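Local structure of microcin B17-processing protein McbD (Escherichia coli str. K-12 substr. MG1655, 6GRH) at residues N25-S30 / D199-A204; N115-E120 / D336-Y341; I239-G244 / R288-C293; S250-L255 / L315-N320. The protein is a YcaO-family protein required to process the inactive microcin B17 precursor, McbA, into the active peptide antibiotic. The protein carries 1 engineered substitution. All blocks are in the same frame, centred on the assembly; numbering follows the deposited sequence.

Interaction 1 of 4, residues N25-S30 / D199-A204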
loop_
_atom_site.group_PDB
_atom_site.type_symbol
_atom_site.label_atom_id
_atom_site.label_comp_id
_atom_site.label_asym_id
_atom_site.label_seq_id
_atom_site.Cartn_x
_atom_site.Cartn_y
_atom_site.Cartn_z
ATOM N N ASN E 25 24.905 11.388 -11.245
ATOM C CA ASN E 25 26.060 11.234 -12.109
ATOM C C ASN E 25 27.270 10.506 -11.555
ATOM O O ASN E 25 28.253 10.384 -12.257
ATOM C CB ASN E 25 26.455 12.609 -12.671
ATOM C CG ASN E 25 25.401 13.153 -13.596
ATOM O OD1 ASN E 25 24.920 12.417 -14.454
ATOM N ND2 ASN E 25 24.996 14.405 -13.404
ATOM N N MET E 26 27.238 10.015 -10.319
ATOM C CA MET E 26 28.328 9.169 -9.859
ATOM C C MET E 26 27.977 7.726 -10.200
ATOM O O MET E 26 26.795 7.396 -10.352
ATOM C CB MET E 26 28.623 9.360 -8.378
ATOM C CG MET E 26 29.453 10.628 -8.078
ATOM S SD MET E 26 31.164 10.553 -8.677
ATOM C CE MET E 26 31.939 12.022 -7.975
ATOM N N PRO E 27 28.996 6.863 -10.354
ATOM C CA PRO E 27 28.720 5.445 -10.609
ATOM C C PRO E 27 28.031 4.798 -9.414
ATOM O O PRO E 27 28.153 5.268 -8.307
ATOM C CB PRO E 27 30.096 4.823 -10.854
ATOM C CG PRO E 27 31.108 5.853 -10.550
ATOM C CD PRO E 27 30.434 7.182 -10.374
ATOM N N THR E 28 27.268 3.758 -9.688
ATOM C CA THR E 28 26.661 2.947 -8.674
ATOM C C THR E 28 27.722 1.974 -8.194
ATOM O O THR E 28 28.493 1.458 -9.002
ATOM C CB THR E 28 25.464 2.177 -9.265
ATOM O OG1 THR E 28 24.434 3.107 -9.604
ATOM C CG2 THR E 28 24.882 1.141 -8.288
ATOM N N PHE E 29 27.698 1.694 -6.888
ATOM C CA PHE E 29 28.596 0.780 -6.238
ATOM C C PHE E 29 27.753 -0.305 -5.593
ATOM O O PHE E 29 26.800 0.005 -4.857
ATOM C CB PHE E 29 29.366 1.539 -5.172
ATOM C CG PHE E 29 30.319 0.685 -4.376
ATOM C CD1 PHE E 29 31.604 0.385 -4.863
ATOM C CD2 PHE E 29 29.949 0.186 -3.124
ATOM C CE1 PHE E 29 32.479 -0.404 -4.117
ATOM C CE2 PHE E 29 30.831 -0.582 -2.368
ATOM C CZ PHE E 29 32.096 -0.874 -2.861
ATOM N N SER E 30 28.082 -1.559 -5.873
ATOM C CA SER E 30 27.373 -2.711 -5.297
ATOM C C SER E 30 28.388 -3.623 -4.652
ATOM O O SER E 30 29.478 -3.791 -5.171
ATOM C CB SER E 30 26.589 -3.488 -6.360
ATOM O OG SER E 30 25.553 -2.694 -6.924
ATOM N N ASP E 199 33.396 11.672 -16.761
ATOM C CA ASP E 199 33.801 13.071 -16.648
ATOM C C ASP E 199 33.625 13.631 -15.240
ATOM O O ASP E 199 34.429 14.423 -14.794
ATOM C CB ASP E 199 33.048 13.915 -17.680
ATOM C CG ASP E 199 33.419 13.531 -19.121
ATOM O OD1 ASP E 199 34.525 12.982 -19.336
ATOM O OD2 ASP E 199 32.607 13.745 -20.038
ATOM N N GLU E 200 32.581 13.197 -14.550
ATOM C CA GLU E 200 32.362 13.550 -13.143
ATOM C C GLU E 200 33.546 13.083 -12.256
ATOM O O GLU E 200 34.068 13.860 -11.454
ATOM C CB GLU E 200 31.057 12.921 -12.661
ATOM C CG GLU E 200 30.531 13.453 -11.342
ATOM C CD GLU E 200 29.566 14.616 -11.484
ATOM O OE1 GLU E 200 29.419 15.215 -12.585
ATOM O OE2 GLU E 200 28.960 14.947 -10.448
ATOM N N ILE E 201 33.960 11.824 -12.419
ATOM C CA ILE E 201 35.131 11.298 -11.705
ATOM C C ILE E 201 36.393 12.066 -12.104
ATOM O O ILE E 201 37.124 12.533 -11.241
ATOM C CB ILE E 201 35.351 9.778 -11.936
ATOM C CG1 ILE E 201 34.194 8.967 -11.364
ATOM C CG2 ILE E 201 36.675 9.306 -11.323
ATOM C CD1 ILE E 201 34.083 7.589 -11.983
ATOM N N LEU E 202 36.647 12.227 -13.400
ATOM C CA LEU E 202 37.871 12.907 -13.825
ATOM C C LEU E 202 37.940 14.337 -13.273
ATOM O O LEU E 202 38.987 14.747 -12.764
ATOM C CB LEU E 202 38.041 12.896 -15.358
ATOM C CG LEU E 202 38.320 11.509 -15.951
ATOM C CD1 LEU E 202 38.060 11.517 -17.449
ATOM C CD2 LEU E 202 39.740 11.048 -15.657
ATOM N N LEU E 203 36.828 15.079 -13.333
ATOM C CA LEU E 203 36.817 16.451 -12.801
ATOM C C LEU E 203 37.104 16.475 -11.281
ATOM O O LEU E 203 37.889 17.278 -10.798
ATOM C CB LEU E 203 35.480 17.139 -13.098
ATOM C CG LEU E 203 35.469 18.648 -12.846
ATOM C CD1 LEU E 203 36.482 19.356 -13.720
ATOM C CD2 LEU E 203 34.077 19.224 -13.076
ATOM N N ALA E 204 36.455 15.584 -10.544
ATOM C CA ALA E 204 36.663 15.497 -9.102
ATOM C C ALA E 204 38.129 15.188 -8.768
ATOM O O ALA E 204 38.708 15.835 -7.892
ATOM C CB ALA E 204 35.741 14.455 -8.498
HETATM O O HOH W 1 26.279 15.519 -11.075
#
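Asn25 and Glu200 bring the two backbones closest, with their CA atoms 6.8 Å apart, where an irregular run leading into strand 28-33 passes the middle of helix 196-208. The approach is brief: beyond Pro27 the strand moves off, and from the helix, Glu200 and the far end of Ile201 make the contact. Glu200 lies against the Asn25-Met26 bend. Its CB packs 3.8 Å from Asn25 O, a carbonyl oxygen buried here without a polar partner in the model, while its CD lies 3.9 Å from Asn25 CB. Met26 crosses the glutamate at about a right angle, with its terminal methyl CE set 3.9 Å from Glu200 CG; a bend at chi2 (-69°) turns the thioether toward the helix. The contact thereby joins the N-terminal four-stranded antiparallel sheet to a helix that links strands 182-187 and 210-215 of the five-stranded mixed sheet. Helix 251-275 completes the apolar side, its Trp263 touching both Pro27 and Ile201. Between these two, the Ile201 CD1 methyl comes 3.7 Å from Pro27 CG at the ring's outer end, and CG1 of the same isoleucine lies more loosely beside Met26 SD. Polar contact across the segments runs through a water that accepts from Asn25 ND2 at 2.9 Å and donates to Glu200 OE2 at 2.8 Å. That same OE2 also accepts from Asn23 ND2 and forms a salt bridge with Arg63 of a neighbouring McbC subunit.

Interaction 2 of 4, residues N115-E120 / D336-Y341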
loop_
_atom_site.group_PDB
_atom_site.type_symbol
_atom_site.label_atom_id
_atom_site.label_comp_id
_atom_site.label_asym_id
_atom_site.label_seq_id
_atom_site.Cartn_x
_atom_site.Cartn_y
_atom_site.Cartn_z
ATOM N N ASN E 115 44.161 -26.047 -24.236
ATOM C CA ASN E 115 45.068 -25.102 -24.878
ATOM C C ASN E 115 44.239 -24.035 -25.603
ATOM O O ASN E 115 43.347 -24.352 -26.393
ATOM C CB ASN E 115 46.012 -25.848 -25.846
ATOM C CG ASN E 115 47.000 -24.923 -26.558
ATOM O OD1 ASN E 115 46.644 -24.199 -27.496
ATOM N ND2 ASN E 115 48.253 -24.969 -26.135
ATOM N N LEU E 116 44.545 -22.771 -25.330
ATOM C CA LEU E 116 43.787 -21.636 -25.867
ATOM C C LEU E 116 43.666 -21.636 -27.407
ATOM O O LEU E 116 42.647 -21.205 -27.951
ATOM C CB LEU E 116 44.431 -20.321 -25.407
ATOM C CG LEU E 116 43.805 -18.993 -25.848
ATOM C CD1 LEU E 116 42.412 -18.861 -25.288
ATOM C CD2 LEU E 116 44.657 -17.807 -25.394
ATOM N N PHE E 117 44.692 -22.128 -28.086
ATOM C CA PHE E 117 44.759 -22.069 -29.546
ATOM C C PHE E 117 44.294 -23.353 -30.239
ATOM O O PHE E 117 43.559 -23.285 -31.223
ATOM C CB PHE E 117 46.178 -21.728 -29.977
ATOM C CG PHE E 117 46.776 -20.585 -29.210
ATOM C CD1 PHE E 117 46.275 -19.306 -29.369
ATOM C CD2 PHE E 117 47.822 -20.798 -28.318
ATOM C CE1 PHE E 117 46.818 -18.246 -28.657
ATOM C CE2 PHE E 117 48.369 -19.748 -27.604
ATOM C CZ PHE E 117 47.873 -18.466 -27.778
ATOM N N SER E 118 44.724 -24.513 -29.751
ATOM C CA SER E 118 44.390 -25.800 -30.392
ATOM C C SER E 118 43.120 -26.459 -29.833
ATOM O O SER E 118 42.610 -27.406 -30.432
ATOM C CB SER E 118 45.560 -26.775 -30.232
ATOM O OG SER E 118 45.640 -27.239 -28.899
ATOM N N LEU E 119 42.632 -25.968 -28.687
ATOM C CA LEU E 119 41.573 -26.612 -27.904
ATOM C C LEU E 119 41.913 -28.029 -27.418
ATOM O O LEU E 119 41.019 -28.748 -26.971
ATOM C CB LEU E 119 40.213 -26.586 -28.637
ATOM C CG LEU E 119 39.799 -25.213 -29.179
ATOM C CD1 LEU E 119 38.405 -25.304 -29.781
ATOM C CD2 LEU E 119 39.866 -24.145 -28.089
ATOM N N GLU E 120 43.194 -28.393 -27.439
ATOM C CA GLU E 120 43.634 -29.699 -26.969
ATOM C C GLU E 120 43.425 -29.779 -25.448
ATOM O O GLU E 120 43.917 -28.942 -24.687
ATOM C CB GLU E 120 45.107 -29.956 -27.334
ATOM C CG GLU E 120 45.716 -31.180 -26.652
ATOM C CD GLU E 120 47.084 -31.583 -27.186
ATOM O OE1 GLU E 120 47.761 -30.780 -27.864
ATOM O OE2 GLU E 120 47.495 -32.724 -26.912
ATOM N N ASP E 336 52.870 -20.874 -27.701
ATOM C CA ASP E 336 51.754 -21.821 -27.846
ATOM C C ASP E 336 51.217 -22.318 -26.495
ATOM O O ASP E 336 50.156 -22.932 -26.457
ATOM C CB ASP E 336 52.167 -23.044 -28.692
ATOM C CG ASP E 336 52.565 -22.675 -30.131
ATOM O OD1 ASP E 336 52.134 -21.611 -30.609
ATOM O OD2 ASP E 336 53.321 -23.436 -30.794
ATOM N N ASN E 337 51.956 -22.061 -25.406
ATOM C CA ASN E 337 51.670 -22.600 -24.080
ATOM C C ASN E 337 50.810 -21.649 -23.246
ATOM O O ASN E 337 51.266 -21.092 -22.241
ATOM C CB ASN E 337 52.981 -22.906 -23.342
ATOM C CG ASN E 337 53.773 -24.001 -24.006
ATOM O OD1 ASN E 337 53.209 -25.019 -24.403
ATOM N ND2 ASN E 337 55.089 -23.799 -24.142
ATOM N N ILE E 338 49.571 -21.464 -23.692
ATOM C CA ILE E 338 48.580 -20.676 -22.971
ATOM C C ILE E 338 47.358 -21.575 -22.831
ATOM O O ILE E 338 46.864 -22.133 -23.824
ATOM C CB ILE E 338 48.203 -19.364 -23.688
ATOM C CG1 ILE E 338 49.452 -18.558 -24.031
ATOM C CG2 ILE E 338 47.278 -18.525 -22.810
ATOM C CD1 ILE E 338 49.177 -17.208 -24.678
ATOM N N PHE E 339 46.878 -21.692 -21.599
ATOM C CA PHE E 339 45.876 -22.673 -21.226
ATOM C C PHE E 339 44.705 -21.990 -20.558
ATOM O O PHE E 339 44.857 -20.937 -19.936
ATOM C CB PHE E 339 46.499 -23.723 -20.285
ATOM C CG PHE E 339 47.726 -24.330 -20.853
ATOM C CD1 PHE E 339 47.627 -25.254 -21.878
ATOM C CD2 PHE E 339 48.983 -23.880 -20.462
ATOM C CE1 PHE E 339 48.764 -25.760 -22.479
ATOM C CE2 PHE E 339 50.117 -24.396 -21.034
ATOM C CZ PHE E 339 50.013 -25.342 -22.047
ATOM N N VAL E 340 43.542 -22.605 -20.701
ATOM C CA VAL E 340 42.342 -22.132 -20.082
ATOM C C VAL E 340 41.900 -23.187 -19.077
ATOM O O VAL E 340 41.431 -24.258 -19.469
ATOM C CB VAL E 340 41.233 -21.931 -21.125
ATOM C CG1 VAL E 340 39.999 -21.358 -20.469
ATOM C CG2 VAL E 340 41.709 -21.045 -22.278
ATOM N N TYR E 341 42.040 -22.877 -17.785
ATOM C CA TYR E 341 41.339 -23.623 -16.761
ATOM C C TYR E 341 39.885 -23.266 -16.868
ATOM O O TYR E 341 39.537 -22.085 -17.078
ATOM C CB TYR E 341 41.816 -23.261 -15.354
ATOM C CG TYR E 341 40.836 -23.660 -14.290
ATOM C CD1 TYR E 341 40.757 -24.969 -13.855
ATOM C CD2 TYR E 341 39.985 -22.725 -13.726
ATOM C CE1 TYR E 341 39.868 -25.346 -12.868
ATOM C CE2 TYR E 341 39.049 -23.084 -12.756
ATOM C CZ TYR E 341 38.994 -24.393 -12.320
ATOM O OH TYR E 341 38.072 -24.747 -11.357
#
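Asn115 uses both ends of one side-chain amide, ND2 reaching across to Asp336 while OD1 binds its own loop. ND2 donates to Asp336 O at 2.8 Å, nearly along the C=O axis. OD1 receives two backbone donors from opposite faces of its plane, Phe117 N at 2.9 Å and Ser118 N at 3.0 Å, which form an Asx turn and an Asx motif. Three bonds therefore fix the rotation of the amide, whose plane stands 84° from the nearby Phe339 ring. The next residue adds a backbone-to-backbone bond: Leu116 N gives an almost straight bond of 2.8 Å to Ile338 O, with an N-H...O angle of 172°. Leu116 and Ile338 then lie side by side, pointing the same way, with CD2 of the leucine 3.7 Å from CG2 of the isoleucine. The other leucine methyl, CD1, meets Val340 CG2. Phe117 presents its edge: CZ touches Ile338 CD1 at 3.6 Å and CD2 faces Asp336 O, while CB of Leu116 stands over the centre of one ring face. Leu331 of helix 327-334 packs on both Phe117 and Ile338, and Arg23 of a neighbouring McbB subunit donates to Leu116 O. Asn115 and Phe339 form an antiparallel non-hydrogen-bonded pair, so the turn between strands 108-115 and 121-125, a beta-hairpin with an Asx turn at its start, is stitched onto strand 339-347 of the same antiparallel sheet.

Interaction 3 of 4, residues I239-G244 / R288-C293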
loop_
_atom_site.group_PDB
_atom_site.type_symbol
_atom_site.label_atom_id
_atom_site.label_comp_id
_atom_site.label_asym_id
_atom_site.label_seq_id
_atom_site.Cartn_x
_atom_site.Cartn_y
_atom_site.Cartn_z
ATOM N N ILE E 239 43.116 9.706 0.643
ATOM C CA ILE E 239 43.742 8.991 -0.457
ATOM C C ILE E 239 44.793 9.880 -1.109
ATOM O O ILE E 239 44.460 10.882 -1.741
ATOM C CB ILE E 239 42.715 8.520 -1.508
ATOM C CG1 ILE E 239 41.598 7.694 -0.854
ATOM C CG2 ILE E 239 43.405 7.746 -2.622
ATOM C CD1 ILE E 239 42.038 6.458 -0.087
ATOM N N LYS E 240 46.056 9.495 -0.953
ATOM C CA LYS E 240 47.168 10.213 -1.535
ATOM C C LYS E 240 47.519 9.675 -2.922
ATOM O O LYS E 240 48.183 10.368 -3.702
ATOM C CB LYS E 240 48.401 10.083 -0.635
ATOM C CG LYS E 240 48.169 10.379 0.847
ATOM C CD LYS E 240 47.613 11.772 1.080
ATOM C CE LYS E 240 47.577 12.089 2.567
ATOM N NZ LYS E 240 47.020 13.434 2.827
ATOM N N TYR E 241 47.102 8.440 -3.201
ATOM C CA TYR E 241 47.457 7.725 -4.417
ATOM C C TYR E 241 46.371 6.719 -4.744
ATOM O O TYR E 241 45.847 6.059 -3.846
ATOM C CB TYR E 241 48.813 7.000 -4.256
ATOM C CG TYR E 241 49.111 5.927 -5.293
ATOM C CD1 TYR E 241 49.509 6.267 -6.580
ATOM C CD2 TYR E 241 48.994 4.578 -4.983
ATOM C CE1 TYR E 241 49.779 5.295 -7.537
ATOM C CE2 TYR E 241 49.252 3.595 -5.927
ATOM C CZ TYR E 241 49.643 3.957 -7.215
ATOM O OH TYR E 241 49.905 2.974 -8.176
ATOM N N SER E 242 46.047 6.582 -6.030
ATOM C CA SER E 242 45.209 5.468 -6.469
ATOM C C SER E 242 45.477 5.160 -7.924
ATOM O O SER E 242 46.169 5.910 -8.616
ATOM C CB SER E 242 43.723 5.772 -6.231
ATOM O OG SER E 242 42.969 4.589 -6.362
ATOM N N THR E 243 44.944 4.042 -8.387
ATOM C CA THR E 243 45.197 3.614 -9.749
ATOM C C THR E 243 44.045 2.793 -10.262
ATOM O O THR E 243 43.291 2.231 -9.486
ATOM C CB THR E 243 46.539 2.833 -9.876
ATOM O OG1 THR E 243 46.753 2.426 -11.238
ATOM C CG2 THR E 243 46.565 1.609 -9.008
ATOM N N GLY E 244 43.901 2.776 -11.575
ATOM C CA GLY E 244 42.932 1.941 -12.253
ATOM C C GLY E 244 43.534 1.419 -13.536
ATOM O O GLY E 244 44.404 2.059 -14.138
ATOM N N ARG E 288 46.756 -5.291 1.860
ATOM C CA ARG E 288 47.683 -4.722 2.856
ATOM C C ARG E 288 48.818 -3.963 2.169
ATOM O O ARG E 288 49.123 -2.831 2.526
ATOM C CB ARG E 288 48.250 -5.819 3.791
ATOM C CG ARG E 288 48.968 -5.302 5.041
ATOM C CD ARG E 288 49.407 -6.415 6.000
ATOM N NE ARG E 288 48.269 -7.239 6.404
ATOM C CZ ARG E 288 48.007 -8.501 6.021
ATOM N NH1 ARG E 288 48.842 -9.226 5.256
ATOM N NH2 ARG E 288 46.895 -9.077 6.473
ATOM N N HIS E 289 49.429 -4.584 1.168
ATOM C CA HIS E 289 50.492 -3.925 0.403
ATOM C C HIS E 289 49.967 -2.648 -0.288
ATOM O O HIS E 289 50.593 -1.593 -0.215
ATOM C CB HIS E 289 51.099 -4.884 -0.631
ATOM C CG HIS E 289 52.107 -4.237 -1.530
ATOM N ND1 HIS E 289 53.371 -3.899 -1.099
ATOM C CD2 HIS E 289 52.028 -3.831 -2.824
ATOM C CE1 HIS E 289 54.034 -3.327 -2.091
ATOM N NE2 HIS E 289 53.248 -3.286 -3.151
ATOM N N PHE E 290 48.806 -2.736 -0.923
ATOM C CA PHE E 290 48.248 -1.552 -1.596
ATOM C C PHE E 290 48.026 -0.392 -0.631
ATOM O O PHE E 290 48.317 0.746 -0.971
ATOM C CB PHE E 290 46.926 -1.860 -2.300
ATOM C CG PHE E 290 46.425 -0.725 -3.157
ATOM C CD1 PHE E 290 47.201 -0.248 -4.223
ATOM C CD2 PHE E 290 45.186 -0.140 -2.922
ATOM C CE1 PHE E 290 46.751 0.784 -5.031
ATOM C CE2 PHE E 290 44.725 0.893 -3.741
ATOM C CZ PHE E 290 45.511 1.355 -4.793
ATOM N N MET E 291 47.505 -0.693 0.567
ATOM C CA MET E 291 47.285 0.328 1.597
ATOM C C MET E 291 48.572 1.021 2.022
ATOM O O MET E 291 48.572 2.233 2.202
ATOM C CB MET E 291 46.584 -0.241 2.839
ATOM C CG MET E 291 46.176 0.847 3.832
ATOM S SD MET E 291 45.135 0.312 5.216
ATOM C CE MET E 291 43.821 -0.531 4.348
ATOM N N SER E 292 49.667 0.270 2.143
ATOM C CA SER E 292 50.973 0.869 2.484
ATOM C C SER E 292 51.562 1.715 1.333
ATOM O O SER E 292 52.477 2.505 1.558
ATOM C CB SER E 292 51.968 -0.202 2.906
ATOM O OG SER E 292 52.516 -0.857 1.775
ATOM N N CYS E 293 51.059 1.523 0.110
ATOM C CA CYS E 293 51.408 2.378 -1.051
ATOM C C CYS E 293 50.573 3.666 -1.197
ATOM O O CYS E 293 50.795 4.447 -2.143
ATOM C CB CYS E 293 51.298 1.562 -2.350
ATOM S SG CYS E 293 52.463 0.193 -2.471
#
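Where Cys293 comes up against Tyr241, two donors of its own segment grip the carbonyl oxygen of His289: Ser292 OG at 2.9 Å and Cys293 N at 3.2 Å. The setting is a strand-helix packing in the YcaO fold, with strand 241-248, outermost in a five-stranded mixed sheet, lying against helix 285-292. The short axes approach to 10.1 Å at 128°, neither parallel nor antiparallel, and side chains bridge the gap. Phe290 does most of this. Its CG lies anti to the backbone N (chi1 -172°), and from there the ring reaches the strand, where the single atom CE1 meets both Tyr241 CE2, at 3.9 Å, and Thr243 CG2, at 4.1 Å. The Tyr241 and Phe290 side chains cross at about a right angle. Thr243 holds CG2 in the crowded position between backbone N and carbonyl carbon, its OG1 being bonded to Thr228 O on the adjacent strand. Tyr241 OH in turn binds Pro394 O of the C-terminal tail, and Pro396 packs on Phe290, so the final residues of the chain border the contact. The closing Pro394-Phe395-Pro396 is consistent with the proline-rich C-terminus known from YcaO cyclodehydratases. Ser242 points away from the helix, though its OG still lies at the edge of the Phe290 ring. Beside the tyrosine ring, Cys293 O accepts from Ser298 OG and also sits 3.4 Å from Tyr241 CD2.

Interaction 4 of 4, residues S250-L255 / L315-N320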
loop_
_atom_site.group_PDB
_atom_site.type_symbol
_atom_site.label_atom_id
_atom_site.label_comp_id
_atom_site.label_asym_id
_atom_site.label_seq_id
_atom_site.Cartn_x
_atom_site.Cartn_y
_atom_site.Cartn_z
ATOM N N SER E 250 38.443 -1.206 -27.720
ATOM C CA SER E 250 38.239 0.227 -27.863
ATOM C C SER E 250 39.081 0.990 -26.842
ATOM O O SER E 250 39.008 0.710 -25.652
ATOM C CB SER E 250 36.741 0.557 -27.650
ATOM O OG SER E 250 36.509 1.934 -27.379
ATOM N N LEU E 251 39.829 1.974 -27.301
ATOM C CA LEU E 251 40.588 2.865 -26.428
ATOM C C LEU E 251 39.667 3.609 -25.477
ATOM O O LEU E 251 39.932 3.671 -24.261
ATOM C CB LEU E 251 41.408 3.849 -27.248
ATOM C CG LEU E 251 42.168 4.952 -26.507
ATOM C CD1 LEU E 251 43.050 4.393 -25.399
ATOM C CD2 LEU E 251 42.979 5.762 -27.513
ATOM N N LYS E 252 38.566 4.141 -26.010
ATOM C CA LYS E 252 37.596 4.843 -25.168
ATOM C C LYS E 252 37.030 3.950 -24.051
ATOM O O LYS E 252 36.974 4.372 -22.901
ATOM C CB LYS E 252 36.460 5.411 -26.008
ATOM C CG LYS E 252 35.375 6.074 -25.185
ATOM C CD LYS E 252 34.191 6.440 -26.065
ATOM C CE LYS E 252 34.284 7.866 -26.524
ATOM N NZ LYS E 252 33.846 8.775 -25.429
ATOM N N LYS E 253 36.609 2.735 -24.414
ATOM C CA LYS E 253 36.076 1.779 -23.479
ATOM C C LYS E 253 37.107 1.459 -22.412
ATOM O O LYS E 253 36.781 1.449 -21.241
ATOM C CB LYS E 253 35.633 0.497 -24.192
ATOM C CG LYS E 253 35.132 -0.569 -23.238
ATOM C CD LYS E 253 34.139 -1.555 -23.846
ATOM C CE LYS E 253 33.758 -2.599 -22.784
ATOM N NZ LYS E 253 32.664 -3.520 -23.224
ATOM N N ALA E 254 38.359 1.214 -22.817
ATOM C CA ALA E 254 39.410 0.893 -21.843
ATOM C C ALA E 254 39.618 2.062 -20.881
ATOM O O ALA E 254 39.711 1.861 -19.668
ATOM C CB ALA E 254 40.713 0.524 -22.544
ATOM N N LEU E 255 39.642 3.281 -21.409
ATOM C CA LEU E 255 39.835 4.467 -20.566
ATOM C C LEU E 255 38.679 4.621 -19.584
ATOM O O LEU E 255 38.907 4.871 -18.401
ATOM C CB LEU E 255 40.000 5.748 -21.393
ATOM C CG LEU E 255 40.032 7.093 -20.644
ATOM C CD1 LEU E 255 40.952 7.036 -19.434
ATOM C CD2 LEU E 255 40.488 8.214 -21.568
ATOM N N LEU E 315 45.115 13.814 -27.736
ATOM C CA LEU E 315 43.947 14.666 -27.456
ATOM C C LEU E 315 42.615 14.013 -27.836
ATOM O O LEU E 315 41.556 14.533 -27.477
ATOM C CB LEU E 315 44.066 16.007 -28.202
ATOM C CG LEU E 315 45.240 16.946 -27.935
ATOM C CD1 LEU E 315 45.031 18.244 -28.702
ATOM C CD2 LEU E 315 45.416 17.239 -26.457
ATOM N N THR E 316 42.661 12.897 -28.571
ATOM C CA THR E 316 41.472 12.132 -28.967
ATOM C C THR E 316 41.716 10.628 -28.792
ATOM O O THR E 316 42.874 10.179 -28.654
ATOM C CB THR E 316 41.085 12.403 -30.429
ATOM O OG1 THR E 316 42.180 12.066 -31.284
ATOM C CG2 THR E 316 40.727 13.890 -30.639
ATOM N N LEU E 317 40.627 9.859 -28.827
ATOM C CA LEU E 317 40.659 8.455 -28.470
ATOM C C LEU E 317 40.431 7.499 -29.646
ATOM O O LEU E 317 39.772 6.474 -29.488
ATOM C CB LEU E 317 39.618 8.200 -27.367
ATOM C CG LEU E 317 39.698 9.152 -26.165
ATOM C CD1 LEU E 317 38.488 8.956 -25.263
ATOM C CD2 LEU E 317 41.002 8.958 -25.393
ATOM N N GLU E 318 41.008 7.791 -30.802
ATOM C CA GLU E 318 40.876 6.875 -31.944
ATOM C C GLU E 318 41.788 5.625 -31.878
ATOM O O GLU E 318 42.882 5.659 -31.289
ATOM C CB GLU E 318 41.083 7.599 -33.268
ATOM C CG GLU E 318 42.537 7.850 -33.688
ATOM C CD GLU E 318 43.212 9.000 -32.963
ATOM O OE1 GLU E 318 42.575 9.610 -32.067
ATOM O OE2 GLU E 318 44.388 9.282 -33.293
ATOM N N GLU E 319 41.324 4.534 -32.489
ATOM C CA GLU E 319 42.136 3.334 -32.688
ATOM C C GLU E 319 43.173 3.579 -33.790
ATOM O O GLU E 319 43.113 4.590 -34.497
ATOM C CB GLU E 319 41.237 2.150 -33.063
ATOM C CG GLU E 319 39.990 2.066 -32.197
ATOM C CD GLU E 319 40.283 2.469 -30.766
ATOM O OE1 GLU E 319 41.474 2.650 -30.429
ATOM O OE2 GLU E 319 39.334 2.606 -29.971
ATOM N N ASN E 320 44.125 2.655 -33.911
ATOM C CA ASN E 320 45.196 2.723 -34.930
ATOM C C ASN E 320 45.345 1.343 -35.593
ATOM O O ASN E 320 44.665 0.375 -35.238
ATOM C CB ASN E 320 46.526 3.208 -34.307
ATOM C CG ASN E 320 47.082 2.224 -33.276
ATOM O OD1 ASN E 320 47.644 1.176 -33.638
ATOM N ND2 ASN E 320 46.916 2.547 -31.986
HETATM O O HOH W 2 38.081 4.646 -28.952
#
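Glu319 curls back onto Leu251: its CG lies anti to the carbonyl carbon (chi1 -45°), and a bend at chi2 (-37°) places CD close to the start of helix 251-275. In this conformer, one of two modelled for the glutamate, OE2 accepts from Leu251 N at 2.8 Å. The N-H meets the oxygen on its syn side, from somewhat out of the carboxylate plane. OE1 leans on the leucine instead, 3.4 Å from Leu251 CB. The next amide is served through a water, which accepts from Lys252 N at 3.0 Å and donates to both Glu319 OE2 and Leu317 O. Lys253 N turns to the helix's own cap, Ser250 OG, at 3.1 Å and an N-H...O angle of 172°. In this conformer each of the first three amides, which have no carbonyl one turn earlier to bind, has an acceptor, the first of them only while Glu319 is so placed, and a carboxylate here is probably also favoured by the positive end of the helix dipole. Leu317 points toward the helix, CD2 meeting Leu255 CD2 at 3.9 Å as the two side chains cross at about a right angle, while its CD1 rests on Lys252 CB. Leu251 CD2 packs 3.7 Å from Leu317 CA, so each leucine lies against the other's segment. Ile191 touches Leu255 and Leu317, and Val226 of strand 224-231 lies against Leu251. The whole is a helix N-terminus with a serine N-cap, supplemented, in the conformer described, by a water and an acidic side chain from the loop between strand 307-308 and helix 327-334.

Overall arrangement
Interactions 1, 3 and 4 share one region, their centres 19 to 26 Å apart, whereas the centre of interaction 2 lies 30 to 38 Å from theirs, in another sheet. Helix 251-275 ties the group together: interaction 4 caps its start, its Trp263 supports interaction 1, and in sequence it lies between the strand and the helix that interaction 3 joins. Chemistry follows place. Interaction 3 is buried and joined by side-chain packing, untouched by other subunits. Interaction 1, also buried, adds a water bridge beside McbC. The buried interaction 2 uses direct bonds to backbone oxygens where strand 108-115 ends and 339-347 begins, near McbB, and the partly buried interaction 4 combines a carboxylate, a water and leucines.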